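Local coordinates for protein transcriptional activator of comK gene (Bacillus halodurans, PDB 2HQB) that probably activates transcription of the comK gene and, as a lipoprotein of the BMP family, may bind a small ligand between its two lobes, at residues A[107-113]-A[226-230]; A[253-257]-A[281-285]. All coordinates share one frame. Residues are numbered along the deposited sequence.

Contact 1 (A[107-113]-A[226-230])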
loop_
_atom_site.group_PDB
_atom_site.type_symbol
_atom_site.label_atom_id
_atom_site.label_comp_id
_atom_site.label_asym_id
_atom_site.label_seq_id
_atom_site.Cartn_x
_atom_site.Cartn_y
_atom_site.Cartn_z
ATOM N N PHE A 107 2.743 -4.680 4.298
ATOM C CA PHE A 107 2.177 -5.191 3.068
ATOM C C PHE A 107 3.332 -5.695 2.246
ATOM O O PHE A 107 4.398 -5.072 2.171
ATOM C CB PHE A 107 1.432 -4.122 2.294
ATOM C CG PHE A 107 0.048 -3.912 2.774
ATOM C CD1 PHE A 107 -0.253 -2.871 3.640
ATOM C CD2 PHE A 107 -0.960 -4.763 2.382
ATOM C CE1 PHE A 107 -1.561 -2.677 4.114
ATOM C CE2 PHE A 107 -2.268 -4.589 2.841
ATOM C CZ PHE A 107 -2.571 -3.538 3.712
ATOM N N GLU A 108 3.109 -6.855 1.646
ATOM C CA GLU A 108 4.110 -7.491 0.831
ATOM C C GLU A 108 4.046 -6.824 -0.537
ATOM O O GLU A 108 2.999 -6.819 -1.174
ATOM C CB GLU A 108 3.811 -8.987 0.776
ATOM C CG GLU A 108 5.062 -9.845 0.819
ATOM C CD GLU A 108 5.903 -9.597 2.057
ATOM O OE1 GLU A 108 5.418 -9.905 3.164
ATOM O OE2 GLU A 108 7.042 -9.094 1.924
ATOM N N GLY A 109 5.165 -6.257 -0.981
ATOM C CA GLY A 109 5.174 -5.542 -2.250
ATOM C C GLY A 109 5.598 -6.175 -3.572
ATOM O O GLY A 109 5.030 -5.847 -4.611
ATOM N N TYR A 110 6.593 -7.057 -3.555
ATOM C CA TYR A 110 7.069 -7.694 -4.787
ATOM C C TYR A 110 5.959 -8.289 -5.666
ATOM O O TYR A 110 5.844 -7.930 -6.839
ATOM C CB TYR A 110 8.079 -8.780 -4.447
ATOM C CG TYR A 110 8.756 -9.407 -5.648
ATOM C CD1 TYR A 110 9.882 -8.817 -6.250
ATOM C CD2 TYR A 110 8.254 -10.582 -6.204
ATOM C CE1 TYR A 110 10.479 -9.396 -7.384
ATOM C CE2 TYR A 110 8.835 -11.160 -7.328
ATOM C CZ TYR A 110 9.928 -10.569 -7.913
ATOM O OH TYR A 110 10.395 -11.127 -9.067
ATOM N N ALA A 111 5.144 -9.186 -5.110
ATOM C CA ALA A 111 4.063 -9.817 -5.876
ATOM C C ALA A 111 3.251 -8.852 -6.708
ATOM O O ALA A 111 3.285 -8.881 -7.939
ATOM C CB ALA A 111 3.126 -10.566 -4.955
HETATM N N MSE A 112 2.508 -7.990 -6.028
HETATM C CA MSE A 112 1.660 -7.042 -6.731
HETATM C C MSE A 112 2.389 -6.286 -7.821
HETATM O O MSE A 112 1.807 -5.988 -8.846
HETATM C CB MSE A 112 1.025 -6.053 -5.746
HETATM C CG MSE A 112 1.879 -4.844 -5.360
HETATM SE SE MSE A 112 0.993 -3.744 -3.959
HETATM C CE MSE A 112 2.396 -2.434 -3.742
ATOM N N GLY A 113 3.659 -5.978 -7.614
ATOM C CA GLY A 113 4.390 -5.235 -8.621
ATOM C C GLY A 113 4.647 -6.066 -9.854
ATOM O O GLY A 113 4.610 -5.579 -10.985
ATOM N N THR A 226 -2.152 -1.679 -8.422
ATOM C CA THR A 226 -1.586 -2.596 -7.437
ATOM C C THR A 226 -2.192 -2.153 -6.079
ATOM O O THR A 226 -1.671 -1.307 -5.385
ATOM C CB THR A 226 0.010 -2.568 -7.452
ATOM O OG1 THR A 226 0.521 -1.250 -7.204
ATOM C CG2 THR A 226 0.524 -3.018 -8.812
ATOM N N VAL A 227 -3.318 -2.747 -5.719
ATOM C CA VAL A 227 -4.046 -2.381 -4.512
ATOM C C VAL A 227 -3.658 -3.032 -3.177
ATOM O O VAL A 227 -3.439 -4.239 -3.105
ATOM C CB VAL A 227 -5.537 -2.640 -4.751
ATOM C CG1 VAL A 227 -6.372 -2.057 -3.632
ATOM C CG2 VAL A 227 -5.929 -2.070 -6.090
ATOM N N GLN A 228 -3.576 -2.208 -2.128
ATOM C CA GLN A 228 -3.278 -2.684 -0.783
ATOM C C GLN A 228 -4.480 -2.268 0.065
ATOM O O GLN A 228 -4.749 -1.082 0.225
ATOM C CB GLN A 228 -1.985 -2.062 -0.265
ATOM C CG GLN A 228 -0.787 -2.462 -1.113
ATOM C CD GLN A 228 0.541 -2.048 -0.513
ATOM O OE1 GLN A 228 0.663 -0.963 0.034
ATOM N NE2 GLN A 228 1.545 -2.910 -0.622
ATOM N N HIS A 229 -5.211 -3.240 0.608
ATOM C CA HIS A 229 -6.414 -2.918 1.366
ATOM C C HIS A 229 -6.221 -2.628 2.818
ATOM O O HIS A 229 -6.486 -3.480 3.670
ATOM C CB HIS A 229 -7.443 -4.029 1.205
ATOM C CG HIS A 229 -7.714 -4.380 -0.225
ATOM N ND1 HIS A 229 -8.611 -3.684 -1.007
ATOM C CD2 HIS A 229 -7.155 -5.310 -1.033
ATOM C CE1 HIS A 229 -8.595 -4.172 -2.235
ATOM N NE2 HIS A 229 -7.720 -5.158 -2.277
ATOM N N VAL A 230 -5.782 -1.404 3.090
ATOM C CA VAL A 230 -5.549 -0.924 4.444
ATOM C C VAL A 230 -6.824 -0.952 5.282
ATOM O O VAL A 230 -6.799 -1.364 6.444
ATOM C CB VAL A 230 -5.017 0.518 4.423
ATOM C CG1 VAL A 230 -4.782 0.993 5.825
ATOM C CG2 VAL A 230 -3.710 0.586 3.629
#
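Two chain crossings of the hinge meet here. Strand 222-228 ends as 107-113 leads from strand 102-107 into helix 110-122. Thr226 faces the first turn of that helix. Its CG2 lies 3.2 Å from the backbone O of Met112, a selenomethionine, and its CB lies 3.6 Å from CG of the same residue. The Thr226 hydroxyl hydrogen-bonds to Tyr186 OH and to Gly209 O; Thr226 CG2 makes the closest approach here. Val227 points away, onto strand 260-262. Gln228 points back toward 107-113, between Phe107 and Met112. Its CB sits over one face of the Phe107 ring in a CH-pi contact, 4.0 Å from the centroid. Its NE2 is 3.2 Å from Phe107 CB and 3.3 Å from Met112 CE. At His229 the chain makes an inverse gamma turn, with a weak bond of 3.1 Å from Val230 N to Gln228 O. His229 is also the N-cap of helix 230-240, and its NE2 bonds to Ser261. The turn brings Val230 beside the ring tip, with Val230 CG2 3.9 Å from Phe107 CE1. These are two of the three interlobe crossings characteristic of the type I periplasmic-binding-protein fold. No hydrogen bond joins the two segments. They are held by van der Waals packing and one CH-pi contact, which is compatible with small shifts at a hinge.

Contact 2 (A[253-257]-A[281-285]); sequences YDFQD and ISTYI
Segment 253-257 leaves strand 249-253 extended at Tyr253 and Asp254. Phe255 to Asp257 then take helical angles without regular helix bonds. A weak bond of 3.1 Å from Asp257 N to Asp254 O closes this bend. Segment 281-285 is regular helix, and its nearest approach is at Gln256 and Ile285, with CA atoms 4.9 Å apart. The bump is the base of Phe255 (chi1 m). Ile281, Tyr284 and Ile285 share the helix face it meets. Phe255 CB lies 4.0 Å from Ile285 CG1 and 4.3 Å from Tyr284 CE2, at the edge of the tyrosine ring. Phe255 CD2 rests against Ile281 CG2 at 3.6 Å. The ring runs on toward helix 110-122, where it meets Met112 and, edge-to-face, Phe115. In this periplasmic-binding-protein fold the contact docks the C-terminal helix 271-286 on the third hinge crossing. Tyr284 (chi1 t) reaches along the loop, and its OH donates to Asp254 OD2 at 2.9 Å. Asp254 OD1 takes a weak bond of 2.6 Å from Phe255 N. The end of Gln256 comes close to the same hydroxyl. Its NE2 is 3.1 Å from Tyr284 OH, at an angle too poor for a hydrogen bond.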
loop_
_atom_site.group_PDB
_atom_site.type_symbol
_atom_site.label_atom_id
_atom_site.label_comp_id
_atom_site.label_asym_id
_atom_site.label_seq_id
_atom_site.Cartn_x
_atom_site.Cartn_y
_atom_site.Cartn_z
ATOM N N TYR A 253 1.583 -9.220 5.193
ATOM C CA TYR A 253 0.411 -9.565 4.386
ATOM C C TYR A 253 0.629 -9.421 2.889
ATOM O O TYR A 253 1.334 -8.516 2.446
ATOM C CB TYR A 253 -0.764 -8.720 4.849
ATOM C CG TYR A 253 -1.019 -8.865 6.330
ATOM C CD1 TYR A 253 -0.143 -8.328 7.269
ATOM C CD2 TYR A 253 -2.118 -9.552 6.788
ATOM C CE1 TYR A 253 -0.372 -8.484 8.631
ATOM C CE2 TYR A 253 -2.356 -9.708 8.136
ATOM C CZ TYR A 253 -1.486 -9.177 9.054
ATOM O OH TYR A 253 -1.745 -9.378 10.390
ATOM N N ASP A 254 0.019 -10.311 2.109
ATOM C CA ASP A 254 0.211 -10.304 0.653
ATOM C C ASP A 254 -1.034 -10.829 -0.026
ATOM O O ASP A 254 -2.101 -10.857 0.586
ATOM C CB ASP A 254 1.393 -11.207 0.299
ATOM C CG ASP A 254 2.007 -10.886 -1.036
ATOM O OD1 ASP A 254 1.392 -10.132 -1.812
ATOM O OD2 ASP A 254 3.112 -11.407 -1.309
ATOM N N PHE A 255 -0.910 -11.255 -1.283
ATOM C CA PHE A 255 -2.072 -11.783 -2.021
ATOM C C PHE A 255 -2.762 -12.957 -1.338
ATOM O O PHE A 255 -3.969 -13.115 -1.433
ATOM C CB PHE A 255 -1.673 -12.229 -3.413
ATOM C CG PHE A 255 -1.692 -11.131 -4.443
ATOM C CD1 PHE A 255 -0.519 -10.474 -4.805
ATOM C CD2 PHE A 255 -2.857 -10.844 -5.147
ATOM C CE1 PHE A 255 -0.502 -9.565 -5.861
ATOM C CE2 PHE A 255 -2.842 -9.932 -6.204
ATOM C CZ PHE A 255 -1.662 -9.297 -6.563
ATOM N N GLN A 256 -1.979 -13.778 -0.654
ATOM C CA GLN A 256 -2.505 -14.946 0.041
ATOM C C GLN A 256 -3.379 -14.569 1.243
ATOM O O GLN A 256 -4.324 -15.272 1.565
ATOM C CB GLN A 256 -1.345 -15.828 0.502
ATOM C CG GLN A 256 -0.123 -15.810 -0.428
ATOM C CD GLN A 256 1.060 -15.053 0.172
ATOM O OE1 GLN A 256 1.353 -15.197 1.357
ATOM N NE2 GLN A 256 1.747 -14.257 -0.642
ATOM N N ASP A 257 -3.080 -13.456 1.904
ATOM C CA ASP A 257 -3.858 -13.050 3.067
ATOM C C ASP A 257 -5.125 -12.299 2.686
ATOM O O ASP A 257 -5.927 -11.970 3.550
ATOM C CB ASP A 257 -3.009 -12.200 4.009
ATOM C CG ASP A 257 -1.613 -12.787 4.244
ATOM O OD1 ASP A 257 -0.947 -12.366 5.217
ATOM O OD2 ASP A 257 -1.169 -13.655 3.459
ATOM N N ILE A 281 -1.804 -15.085 -10.520
ATOM C CA ILE A 281 -2.069 -14.675 -9.155
ATOM C C ILE A 281 -2.587 -15.856 -8.328
ATOM O O ILE A 281 -2.051 -16.175 -7.247
ATOM C CB ILE A 281 -3.058 -13.464 -9.146
ATOM C CG1 ILE A 281 -2.298 -12.219 -9.618
ATOM C CG2 ILE A 281 -3.604 -13.199 -7.734
ATOM C CD1 ILE A 281 -3.162 -11.170 -10.196
ATOM N N SER A 282 -3.613 -16.522 -8.849
ATOM C CA SER A 282 -4.200 -17.672 -8.153
ATOM C C SER A 282 -3.132 -18.722 -7.905
ATOM O O SER A 282 -3.081 -19.341 -6.831
ATOM C CB SER A 282 -5.331 -18.250 -8.987
ATOM O OG SER A 282 -5.025 -18.087 -10.356
ATOM N N THR A 283 -2.273 -18.903 -8.902
ATOM C CA THR A 283 -1.193 -19.864 -8.781
ATOM C C THR A 283 -0.321 -19.461 -7.606
ATOM O O THR A 283 -0.139 -20.244 -6.659
ATOM C CB THR A 283 -0.346 -19.897 -10.049
ATOM O OG1 THR A 283 -1.103 -20.525 -11.097
ATOM C CG2 THR A 283 0.986 -20.636 -9.801
ATOM N N TYR A 284 0.190 -18.226 -7.671
ATOM C CA TYR A 284 1.040 -17.656 -6.625
ATOM C C TYR A 284 0.329 -17.710 -5.266
ATOM O O TYR A 284 0.970 -17.918 -4.231
ATOM C CB TYR A 284 1.419 -16.210 -6.978
ATOM C CG TYR A 284 2.175 -15.490 -5.882
ATOM C CD1 TYR A 284 3.572 -15.558 -5.794
ATOM C CD2 TYR A 284 1.479 -14.812 -4.871
ATOM C CE1 TYR A 284 4.256 -14.970 -4.705
ATOM C CE2 TYR A 284 2.144 -14.229 -3.792
ATOM C CZ TYR A 284 3.528 -14.310 -3.705
ATOM O OH TYR A 284 4.147 -13.744 -2.601
ATOM N N ILE A 285 -0.983 -17.511 -5.251
ATOM C CA ILE A 285 -1.684 -17.608 -3.983
ATOM C C ILE A 285 -1.564 -19.019 -3.359
ATOM O O ILE A 285 -1.444 -19.143 -2.131
ATOM C CB ILE A 285 -3.162 -17.266 -4.127
ATOM C CG1 ILE A 285 -3.316 -15.767 -4.292
ATOM C CG2 ILE A 285 -3.926 -17.736 -2.879
ATOM C CD1 ILE A 285 -4.666 -15.364 -4.745
#

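How the contacts relate
From the N terminus, the chain builds most of one lobe and crosses to the other at 107-113. It returns at 226-230, where contact 1 closes a loop of 112 residues that holds much of the second lobe. Helix 230-240 lies in the first lobe, and from strand 249-253 the chain crosses a third time. Contact 2 then closes a short loop of 23 residues, after strand 260-262 and most of helix 271-286. The loops follow in series and neither nest nor cross. The centres of the two contacts are about 10 Å apart, and 107-113 touches 253-257: Glu108 N probably bonds to Tyr253 O at 2.6 Å. Together the contacts tie three crossings and the C-terminal helix.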